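Local coordinates for protein galectin-1 (Bufo arenarum, PDB 1A78) that binds beta-galactosides and probably a range of complex carbohydrates as a homodimeric secreted lectin, and may regulate cell differentiation and apoptosis, at residues A[41-46]-A[90-95]; A[63-68]-A[111-116]; A[77-82]-A[99-104]. All blocks are in the same frame, centred on the assembly; numbering follows the deposited sequence.

Contact 1 (A[41-46]-A[90-95]); sequences NFLLHF and FEYQTQ. With YIO (1-thio-beta-D-galactopyranose), chain C.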
loop_
_atom_site.group_PDB
_atom_site.type_symbol
_atom_site.label_atom_id
_atom_site.label_comp_id
_atom_site.label_asym_id
_atom_site.label_seq_id
_atom_site.Cartn_x
_atom_site.Cartn_y
_atom_site.Cartn_z
ATOM N N ASN A 41 -7.692 -15.711 5.926
ATOM C CA ASN A 41 -6.971 -15.918 7.176
ATOM C C ASN A 41 -6.519 -14.584 7.681
ATOM O O ASN A 41 -5.633 -13.992 7.091
ATOM C CB ASN A 41 -5.734 -16.804 6.978
ATOM C CG ASN A 41 -6.075 -18.191 6.429
ATOM O OD1 ASN A 41 -6.358 -19.132 7.181
ATOM N ND2 ASN A 41 -6.031 -18.325 5.112
ATOM N N PHE A 42 -7.176 -14.092 8.731
ATOM C CA PHE A 42 -6.853 -12.810 9.349
ATOM C C PHE A 42 -6.319 -13.050 10.743
ATOM O O PHE A 42 -6.836 -13.872 11.474
ATOM C CB PHE A 42 -8.091 -11.927 9.476
ATOM C CG PHE A 42 -8.716 -11.544 8.161
ATOM C CD1 PHE A 42 -7.946 -11.471 6.986
ATOM C CD2 PHE A 42 -10.064 -11.202 8.099
ATOM C CE1 PHE A 42 -8.510 -11.059 5.779
ATOM C CE2 PHE A 42 -10.644 -10.785 6.888
ATOM C CZ PHE A 42 -9.864 -10.712 5.731
ATOM N N LEU A 43 -5.204 -12.414 11.068
ATOM C CA LEU A 43 -4.641 -12.507 12.405
ATOM C C LEU A 43 -5.506 -11.508 13.170
ATOM O O LEU A 43 -5.892 -11.764 14.296
ATOM C CB LEU A 43 -3.180 -12.057 12.402
ATOM C CG LEU A 43 -2.176 -12.841 13.246
ATOM C CD1 LEU A 43 -2.163 -14.329 12.856
ATOM C CD2 LEU A 43 -0.787 -12.225 13.049
ATOM N N LEU A 44 -5.901 -10.431 12.492
ATOM C CA LEU A 44 -6.745 -9.404 13.057
ATOM C C LEU A 44 -7.712 -8.809 12.052
ATOM O O LEU A 44 -7.285 -8.354 10.999
ATOM C CB LEU A 44 -5.910 -8.224 13.615
ATOM C CG LEU A 44 -6.710 -6.957 14.065
ATOM C CD1 LEU A 44 -7.694 -7.291 15.212
ATOM C CD2 LEU A 44 -5.799 -5.849 14.534
ATOM N N HIS A 45 -9.007 -8.861 12.370
ATOM C CA HIS A 45 -10.070 -8.216 11.589
ATOM C C HIS A 45 -10.583 -7.138 12.567
ATOM O O HIS A 45 -11.168 -7.457 13.617
ATOM C CB HIS A 45 -11.211 -9.175 11.219
ATOM C CG HIS A 45 -12.462 -8.485 10.735
ATOM N ND1 HIS A 45 -12.637 -8.065 9.430
ATOM C CD2 HIS A 45 -13.612 -8.163 11.380
ATOM C CE1 HIS A 45 -13.831 -7.514 9.290
ATOM N NE2 HIS A 45 -14.445 -7.560 10.458
ATOM N N PHE A 46 -10.277 -5.886 12.239
ATOM C CA PHE A 46 -10.633 -4.711 13.022
ATOM C C PHE A 46 -11.854 -4.065 12.368
ATOM O O PHE A 46 -11.728 -3.376 11.366
ATOM C CB PHE A 46 -9.431 -3.769 13.006
ATOM C CG PHE A 46 -9.674 -2.459 13.654
ATOM C CD1 PHE A 46 -10.203 -1.403 12.927
ATOM C CD2 PHE A 46 -9.393 -2.283 14.996
ATOM C CE1 PHE A 46 -10.457 -0.196 13.531
ATOM C CE2 PHE A 46 -9.640 -1.070 15.618
ATOM C CZ PHE A 46 -10.175 -0.025 14.889
ATOM N N PHE A 90 -1.134 -0.128 13.970
ATOM C CA PHE A 90 -1.093 -1.472 14.499
ATOM C C PHE A 90 0.356 -1.827 14.673
ATOM O O PHE A 90 1.133 -1.793 13.722
ATOM C CB PHE A 90 -1.712 -2.468 13.503
ATOM C CG PHE A 90 -3.033 -2.061 12.993
ATOM C CD1 PHE A 90 -3.134 -1.227 11.897
ATOM C CD2 PHE A 90 -4.195 -2.478 13.636
ATOM C CE1 PHE A 90 -4.381 -0.793 11.443
ATOM C CE2 PHE A 90 -5.454 -2.057 13.196
ATOM C CZ PHE A 90 -5.551 -1.214 12.104
ATOM N N GLU A 91 0.695 -2.240 15.875
ATOM C CA GLU A 91 2.034 -2.616 16.212
ATOM C C GLU A 91 1.967 -4.103 16.451
ATOM O O GLU A 91 1.106 -4.577 17.193
ATOM C CB GLU A 91 2.442 -1.878 17.479
ATOM C CG GLU A 91 3.891 -2.036 17.876
ATOM C CD GLU A 91 4.120 -1.523 19.279
ATOM O OE1 GLU A 91 3.769 -0.351 19.574
ATOM O OE2 GLU A 91 4.597 -2.315 20.110
ATOM N N TYR A 92 2.883 -4.844 15.841
ATOM C CA TYR A 92 2.909 -6.289 15.959
ATOM C C TYR A 92 3.990 -6.752 16.906
ATOM O O TYR A 92 5.148 -6.380 16.774
ATOM C CB TYR A 92 3.115 -6.904 14.569
ATOM C CG TYR A 92 3.254 -8.406 14.513
ATOM C CD1 TYR A 92 2.550 -9.240 15.389
ATOM C CD2 TYR A 92 4.063 -9.005 13.550
ATOM C CE1 TYR A 92 2.650 -10.623 15.294
ATOM C CE2 TYR A 92 4.167 -10.395 13.453
ATOM C CZ TYR A 92 3.460 -11.193 14.320
ATOM O OH TYR A 92 3.551 -12.564 14.201
ATOM N N GLN A 93 3.574 -7.520 17.902
ATOM C CA GLN A 93 4.458 -8.117 18.883
ATOM C C GLN A 93 4.098 -9.614 18.763
ATOM O O GLN A 93 2.987 -9.954 18.361
ATOM C CB GLN A 93 4.155 -7.545 20.261
ATOM C CG GLN A 93 4.401 -6.018 20.383
ATOM C CD GLN A 93 5.894 -5.639 20.399
ATOM O OE1 GLN A 93 6.738 -6.425 20.817
ATOM N NE2 GLN A 93 6.213 -4.442 19.926
ATOM N N THR A 94 5.020 -10.519 19.052
ATOM C CA THR A 94 4.723 -11.944 18.874
ATOM C C THR A 94 3.542 -12.524 19.659
ATOM O O THR A 94 3.057 -13.621 19.350
ATOM C CB THR A 94 5.967 -12.813 19.180
ATOM O OG1 THR A 94 6.587 -12.355 20.390
ATOM C CG2 THR A 94 6.975 -12.745 18.029
ATOM N N GLN A 95 3.086 -11.794 20.672
ATOM C CA GLN A 95 2.015 -12.270 21.530
ATOM C C GLN A 95 0.706 -11.523 21.379
ATOM O O GLN A 95 -0.358 -12.089 21.628
ATOM C CB GLN A 95 2.482 -12.222 22.989
ATOM C CG GLN A 95 3.261 -10.936 23.338
ATOM C CD GLN A 95 3.613 -10.839 24.820
ATOM O OE1 GLN A 95 3.508 -9.761 25.431
ATOM N NE2 GLN A 95 4.028 -11.965 25.412
HETATM C C1 YIO C . -19.533 -11.041 11.327
HETATM C C2 YIO C . -19.282 -10.101 10.175
HETATM C C3 YIO C . -17.854 -10.246 9.686
HETATM C C4 YIO C . -16.934 -9.913 10.828
HETATM C C5 YIO C . -17.243 -10.831 12.010
HETATM C C6 YIO C . -16.444 -10.478 13.238
HETATM O O2 YIO C . -20.174 -10.395 9.123
HETATM O O3 YIO C . -17.627 -9.339 8.625
HETATM O O4 YIO C . -17.111 -8.552 11.185
HETATM O O5 YIO C . -18.630 -10.759 12.392
HETATM O O6 YIO C . -16.452 -11.571 14.143
HETATM S S1 YIO C . -21.150 -10.545 11.978
#

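Contact 2 (A[63-68]-A[111-116]); sequences SKEADA and VRKVLP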
loop_
_atom_site.group_PDB
_atom_site.type_symbol
_atom_site.label_atom_id
_atom_site.label_comp_id
_atom_site.label_asym_id
_atom_site.label_seq_id
_atom_site.Cartn_x
_atom_site.Cartn_y
_atom_site.Cartn_z
ATOM N N SER A 63 -10.342 -12.936 14.721
ATOM C CA SER A 63 -9.323 -13.576 13.911
ATOM C C SER A 63 -10.123 -14.494 12.992
ATOM O O SER A 63 -11.288 -14.784 13.270
ATOM C CB SER A 63 -8.376 -14.399 14.765
ATOM O OG SER A 63 -9.072 -15.452 15.397
ATOM N N LYS A 64 -9.510 -14.936 11.906
ATOM C CA LYS A 64 -10.157 -15.802 10.959
ATOM C C LYS A 64 -9.119 -16.761 10.420
ATOM O O LYS A 64 -8.011 -16.356 10.056
ATOM C CB LYS A 64 -10.754 -14.985 9.813
ATOM C CG LYS A 64 -11.604 -15.859 8.897
ATOM C CD LYS A 64 -12.399 -15.111 7.863
ATOM C CE LYS A 64 -11.519 -14.531 6.799
ATOM N NZ LYS A 64 -12.378 -13.809 5.821
ATOM N N GLU A 65 -9.446 -18.042 10.433
ATOM C CA GLU A 65 -8.558 -19.062 9.907
ATOM C C GLU A 65 -9.365 -19.977 8.997
ATOM O O GLU A 65 -10.303 -20.644 9.440
ATOM C CB GLU A 65 -7.913 -19.876 11.027
ATOM C CG GLU A 65 -7.071 -21.015 10.484
ATOM C CD GLU A 65 -6.131 -21.631 11.501
ATOM O OE1 GLU A 65 -6.626 -22.261 12.467
ATOM O OE2 GLU A 65 -4.892 -21.504 11.307
ATOM N N ALA A 66 -9.026 -19.971 7.716
ATOM C CA ALA A 66 -9.719 -20.802 6.744
ATOM C C ALA A 66 -11.209 -20.432 6.675
ATOM O O ALA A 66 -12.095 -21.297 6.610
ATOM C CB ALA A 66 -9.525 -22.279 7.081
ATOM N N ASP A 67 -11.466 -19.130 6.697
ATOM C CA ASP A 67 -12.817 -18.579 6.621
ATOM C C ASP A 67 -13.716 -18.763 7.832
ATOM O O ASP A 67 -14.857 -18.299 7.840
ATOM C CB ASP A 67 -13.524 -19.051 5.356
ATOM C CG ASP A 67 -13.033 -18.333 4.134
ATOM O OD1 ASP A 67 -13.006 -17.074 4.171
ATOM O OD2 ASP A 67 -12.656 -19.030 3.155
ATOM N N ALA A 68 -13.188 -19.401 8.863
ATOM C CA ALA A 68 -13.940 -19.607 10.085
ATOM C C ALA A 68 -13.544 -18.538 11.106
ATOM O O ALA A 68 -12.393 -18.492 11.556
ATOM C CB ALA A 68 -13.664 -20.996 10.644
ATOM N N VAL A 111 -2.529 -12.532 19.598
ATOM C CA VAL A 111 -2.062 -13.157 18.383
ATOM C C VAL A 111 -2.353 -14.640 18.552
ATOM O O VAL A 111 -1.654 -15.339 19.282
ATOM C CB VAL A 111 -0.561 -12.904 18.177
ATOM C CG1 VAL A 111 0.002 -13.872 17.146
ATOM C CG2 VAL A 111 -0.365 -11.479 17.707
ATOM N N ARG A 112 -3.396 -15.117 17.882
ATOM C CA ARG A 112 -3.802 -16.514 17.998
ATOM C C ARG A 112 -2.939 -17.447 17.156
ATOM O O ARG A 112 -2.991 -18.661 17.306
ATOM C CB ARG A 112 -5.309 -16.637 17.728
ATOM C CG ARG A 112 -6.033 -15.441 18.363
ATOM C CD ARG A 112 -7.435 -15.710 18.879
ATOM N NE ARG A 112 -8.428 -14.973 18.111
ATOM C CZ ARG A 112 -9.541 -14.428 18.595
ATOM N NH1 ARG A 112 -9.839 -14.508 19.881
ATOM N NH2 ARG A 112 -10.392 -13.845 17.763
ATOM N N LYS A 113 -2.057 -16.858 16.362
ATOM C CA LYS A 113 -1.140 -17.612 15.515
ATOM C C LYS A 113 0.060 -16.737 15.228
ATOM O O LYS A 113 -0.078 -15.681 14.615
ATOM C CB LYS A 113 -1.810 -17.988 14.194
ATOM C CG LYS A 113 -0.900 -18.739 13.253
ATOM C CD LYS A 113 -1.661 -19.264 12.076
ATOM C CE LYS A 113 -0.708 -19.990 11.154
ATOM N NZ LYS A 113 -0.002 -21.118 11.825
ATOM N N VAL A 114 1.231 -17.144 15.700
ATOM C CA VAL A 114 2.414 -16.335 15.446
ATOM C C VAL A 114 3.033 -16.680 14.099
ATOM O O VAL A 114 3.309 -17.842 13.789
ATOM C CB VAL A 114 3.471 -16.393 16.563
ATOM C CG1 VAL A 114 3.941 -14.969 16.863
ATOM C CG2 VAL A 114 2.913 -17.022 17.811
ATOM N N LEU A 115 3.136 -15.648 13.276
ATOM C CA LEU A 115 3.678 -15.728 11.939
ATOM C C LEU A 115 5.035 -15.055 11.999
ATOM O O LEU A 115 5.223 -14.115 12.777
ATOM C CB LEU A 115 2.777 -14.927 10.988
ATOM C CG LEU A 115 1.318 -15.386 10.925
ATOM C CD1 LEU A 115 0.457 -14.394 10.151
ATOM C CD2 LEU A 115 1.267 -16.777 10.313
ATOM N N PRO A 116 6.017 -15.568 11.230
ATOM C CA PRO A 116 7.363 -14.978 11.202
ATOM C C PRO A 116 7.264 -13.494 10.761
ATOM O O PRO A 116 8.118 -12.681 11.106
ATOM C CB PRO A 116 8.080 -15.832 10.165
ATOM C CG PRO A 116 7.416 -17.165 10.313
ATOM C CD PRO A 116 5.968 -16.823 10.453
#

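Contact 3 (A[77-82]-A[99-104]); sequences VFPFQQ and IKFSSG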
loop_
_atom_site.group_PDB
_atom_site.type_symbol
_atom_site.label_atom_id
_atom_site.label_comp_id
_atom_site.label_asym_id
_atom_site.label_seq_id
_atom_site.Cartn_x
_atom_site.Cartn_y
_atom_site.Cartn_z
ATOM N N VAL A 77 -14.716 1.989 23.072
ATOM C CA VAL A 77 -14.148 3.261 22.622
ATOM C C VAL A 77 -14.364 3.353 21.116
ATOM O O VAL A 77 -14.011 2.444 20.377
ATOM C CB VAL A 77 -12.637 3.371 22.965
ATOM C CG1 VAL A 77 -12.014 4.580 22.272
ATOM C CG2 VAL A 77 -12.464 3.532 24.464
ATOM N N PHE A 78 -14.934 4.462 20.670
ATOM C CA PHE A 78 -15.240 4.667 19.254
ATOM C C PHE A 78 -14.894 6.094 18.841
ATOM O O PHE A 78 -15.754 6.976 18.797
ATOM C CB PHE A 78 -16.734 4.401 19.030
ATOM C CG PHE A 78 -17.129 4.247 17.600
ATOM C CD1 PHE A 78 -17.085 3.002 16.987
ATOM C CD2 PHE A 78 -17.627 5.313 16.893
ATOM C CE1 PHE A 78 -17.541 2.841 15.698
ATOM C CE2 PHE A 78 -18.084 5.151 15.604
ATOM C CZ PHE A 78 -18.043 3.914 15.009
ATOM N N PRO A 79 -13.626 6.334 18.501
ATOM C CA PRO A 79 -13.211 7.677 18.097
ATOM C C PRO A 79 -13.379 7.972 16.606
ATOM O O PRO A 79 -12.507 8.610 16.013
ATOM C CB PRO A 79 -11.750 7.693 18.504
ATOM C CG PRO A 79 -11.320 6.296 18.173
ATOM C CD PRO A 79 -12.466 5.440 18.665
ATOM N N PHE A 80 -14.504 7.573 16.012
ATOM C CA PHE A 80 -14.707 7.801 14.580
ATOM C C PHE A 80 -15.984 8.557 14.215
ATOM O O PHE A 80 -17.025 8.376 14.846
ATOM C CB PHE A 80 -14.694 6.472 13.817
ATOM C CG PHE A 80 -13.613 5.528 14.249
ATOM C CD1 PHE A 80 -12.335 5.632 13.730
ATOM C CD2 PHE A 80 -13.888 4.516 15.150
ATOM C CE1 PHE A 80 -11.342 4.734 14.098
ATOM C CE2 PHE A 80 -12.913 3.616 15.526
ATOM C CZ PHE A 80 -11.632 3.721 14.998
ATOM N N GLN A 81 -15.898 9.379 13.172
ATOM C CA GLN A 81 -17.027 10.161 12.671
ATOM C C GLN A 81 -17.221 9.834 11.203
ATOM O O GLN A 81 -16.247 9.642 10.465
ATOM C CB GLN A 81 -16.749 11.661 12.758
ATOM C CG GLN A 81 -16.693 12.213 14.147
ATOM C CD GLN A 81 -16.256 13.653 14.162
ATOM O OE1 GLN A 81 -15.111 13.954 14.498
ATOM N NE2 GLN A 81 -17.165 14.560 13.797
ATOM N N GLN A 82 -18.478 9.805 10.777
ATOM C CA GLN A 82 -18.793 9.536 9.386
ATOM C C GLN A 82 -18.373 10.749 8.571
ATOM O O GLN A 82 -18.235 11.856 9.105
ATOM C CB GLN A 82 -20.282 9.279 9.213
ATOM C CG GLN A 82 -20.754 7.983 9.828
ATOM C CD GLN A 82 -22.258 7.832 9.747
ATOM O OE1 GLN A 82 -22.775 6.927 9.083
ATOM N NE2 GLN A 82 -22.977 8.739 10.406
ATOM N N ILE A 99 -3.268 -1.785 19.049
ATOM C CA ILE A 99 -3.975 -0.866 18.162
ATOM C C ILE A 99 -4.037 0.516 18.841
ATOM O O ILE A 99 -4.465 0.616 19.992
ATOM C CB ILE A 99 -5.426 -1.355 17.865
ATOM C CG1 ILE A 99 -5.430 -2.774 17.267
ATOM C CG2 ILE A 99 -6.110 -0.402 16.887
ATOM C CD1 ILE A 99 -5.493 -3.910 18.257
ATOM N N LYS A 100 -3.617 1.572 18.137
ATOM C CA LYS A 100 -3.620 2.914 18.701
ATOM C C LYS A 100 -4.349 3.858 17.774
ATOM O O LYS A 100 -4.235 3.761 16.551
ATOM C CB LYS A 100 -2.198 3.413 18.963
ATOM C CG LYS A 100 -1.147 2.309 19.006
ATOM C CD LYS A 100 0.066 2.677 19.861
ATOM C CE LYS A 100 1.188 1.616 19.749
ATOM N NZ LYS A 100 2.402 1.901 20.619
ATOM N N PHE A 101 -5.120 4.760 18.372
ATOM C CA PHE A 101 -5.928 5.722 17.641
ATOM C C PHE A 101 -5.278 7.081 17.743
ATOM O O PHE A 101 -4.567 7.361 18.712
ATOM C CB PHE A 101 -7.350 5.758 18.236
ATOM C CG PHE A 101 -8.046 4.416 18.221
ATOM C CD1 PHE A 101 -8.304 3.762 17.016
ATOM C CD2 PHE A 101 -8.349 3.761 19.409
ATOM C CE1 PHE A 101 -8.835 2.485 16.999
ATOM C CE2 PHE A 101 -8.883 2.483 19.406
ATOM C CZ PHE A 101 -9.123 1.842 18.199
ATOM N N SER A 102 -5.519 7.934 16.755
ATOM C CA SER A 102 -4.940 9.273 16.762
ATOM C C SER A 102 -5.304 9.961 18.068
ATOM O O SER A 102 -4.573 10.819 18.569
ATOM C CB SER A 102 -5.470 10.078 15.584
ATOM O OG SER A 102 -6.871 9.941 15.479
ATOM N N SER A 103 -6.418 9.510 18.635
ATOM C CA SER A 103 -6.960 10.013 19.885
ATOM C C SER A 103 -6.130 9.602 21.114
ATOM O O SER A 103 -6.550 9.810 22.253
ATOM C CB SER A 103 -8.396 9.487 20.027
ATOM O OG SER A 103 -8.426 8.063 20.006
ATOM N N GLY A 104 -4.975 8.990 20.894
ATOM C CA GLY A 104 -4.174 8.552 22.018
ATOM C C GLY A 104 -4.666 7.211 22.540
ATOM O O GLY A 104 -3.888 6.451 23.119
#

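Contact 1 (A[41-46]-A[90-95])
Phe90 pushes the edge of its ring toward the face of Phe46 in a T-shaped (edge-to-face) pair: the ring centroids stand 5.9 Å apart and the planes meet at 81°. The closest atoms of the pair are Phe46 CG and Phe90 CE2, at 4.3 Å. On the same Phe90 ring, Leu44 brings its CD2 methyl to within 3.8 Å of Phe90 CD2, the two side chains crossing at about a right angle. Leu44 reaches across because its CG lies trans to the backbone N (chi1 171°). Further along, Leu43 CD2 lies 4.4 Å from Tyr92 CE1, and the Tyr92 hydroxyl is hydrogen-bonded to the carbonyl O of Leu115.

What lets two successive leucines point inward is a classic beta bulge, with Leu43 and Leu44 both facing Leu35 on the adjacent strand 30-35. Between Leu44 and Phe46, His45 turns to the other side of the strand, where NE2 gives a weak hydrogen bond of 2.9 Å to O4 of the thiogalactose, its N-H...O angle being 123°. Asn34 OD1 pairs with His45 ND1 and so helps fix the imidazole, while Trp69 meets the ring edge-to-face. A strand with apolar residues packed on the opposing sheet and polar ones turned to sugar is the arrangement of the galectin beta-sandwich and its galactoside-binding site.

Contact 2 (A[63-68]-A[111-116])
Ser63 OG accepts two N-H groups from the guanidinium of Arg112. The bond from Arg112 NE to Ser63 OG is 2.8 Å long with an N-H...O angle of 138°, and the hydroxyl oxygen lies 23° out of the guanidinium plane. The second, from Arg112 NH2 to Ser63 OG, is weak at 3.2 Å. Bends at chi2 and chi3 swing the arginine end round to the serine. Arg112 NH2 has a further acceptor in the carbonyl O of Ser71.

These polar bonds join the end of strand 58-65, in the sugar-binding sheet of the galectin sandwich, to the loop that leads from strand 106-110 to strand 118-124. Ser71 belongs to the galactoside-binding site, and the Arg112 side chain comes within about 7 Å of the bound thiogalactose, consistent with a second-shell position.

Looser packing accompanies the charges nearer the hairpin tip. Glu65 OE2 meets the Lys113 chain at CD, 4.0 Å away, and the two side chains cross at about a right angle. Because chi4 of Lys113 bends to 58°, its NZ stays 4.9 Å from Glu65 OE2, too far for a salt bridge, though some electrostatic attraction is likely. Glu65 also begins the type I' turn that ends at Ala68.

Contact 3 (A[77-82]-A[99-104])
Pro79 and Phe80 approach the Phe101 ring in different ways. The proline sits over one face: its CG is 4.2 Å from the ring centroid and 27° off the ring normal, a CH-pi contact, and its nearest ring atom is Phe101 CG, 3.8 Å from Pro79 CG. Phe80 instead turns an edge toward the face of Phe101 in an offset edge-to-face pair. The planes stand almost perpendicular, at 89°, with the centroids 5.6 Å apart, and the leading atom Phe80 CZ comes to 3.7 Å from Phe101 CE1.

Both phenylalanines have CG trans to their own carbonyl carbon and next to the backbone N, chi1 being -43° in Phe80. From a CB that does not itself aim at strand 96-101, this torsion carries the Phe80 ring across until its far end meets Phe101. Phe101 already starts in the direction of the loop; chi1 places its ring beside the loop, and rotation about CB-CG turns the face to the proline. Pro79 CG also stands 4.0 Å above the plane of the Phe80 ring, offset toward its rim. The pyrrolidine ring, puckered C-gamma endo, thus meets both aromatic groups through one carbon.

At the outer side Pro79 CB touches Ser103 OG at 3.7 Å. The contact with this carbon is packing; the hydroxyl's hydrogen bond goes to Asp105 OD2. Ser103 lies in the type I turn from Phe101 to Gly104, closed by a backbone bond from Gly104 N to Phe101 O. Further in, Phe80 and Phe101 both touch Phe46, and Phe31 meets Phe80 edge-to-face. The arrangement is an aromatic cluster in which the loop between strands 68-75 and 85-92 closes one end of the galectin beta-sandwich core.

How the contacts relate
Contacts 1 and 3 share one apolar interior, although their centres are 17 Å apart: Phe46 CE2 packs 3.8 Å from Ile99 CG2, and Phe90 CD2 lies 3.8 Å from Ile99 CG1. On the other side of strands 85-92 and 96-101, a salt bridge of 2.8 Å joins Glu91 OE1 and Lys100 NZ. Contact 2 adjoins contact 1, centres 9 Å apart, where Phe42 N and Lys64 O, 2.8 Å apart, probably hydrogen-bond strands 41-49 and 58-65. Contacts 2 and 3 do not touch and occupy opposite sides of the chain's centre. Contact 1 meets the sugar directly through His45; the side chains of Arg112 (contact 2) and Phe80 (contact 3) stay about 7 and 14 Å from the thiogalactose.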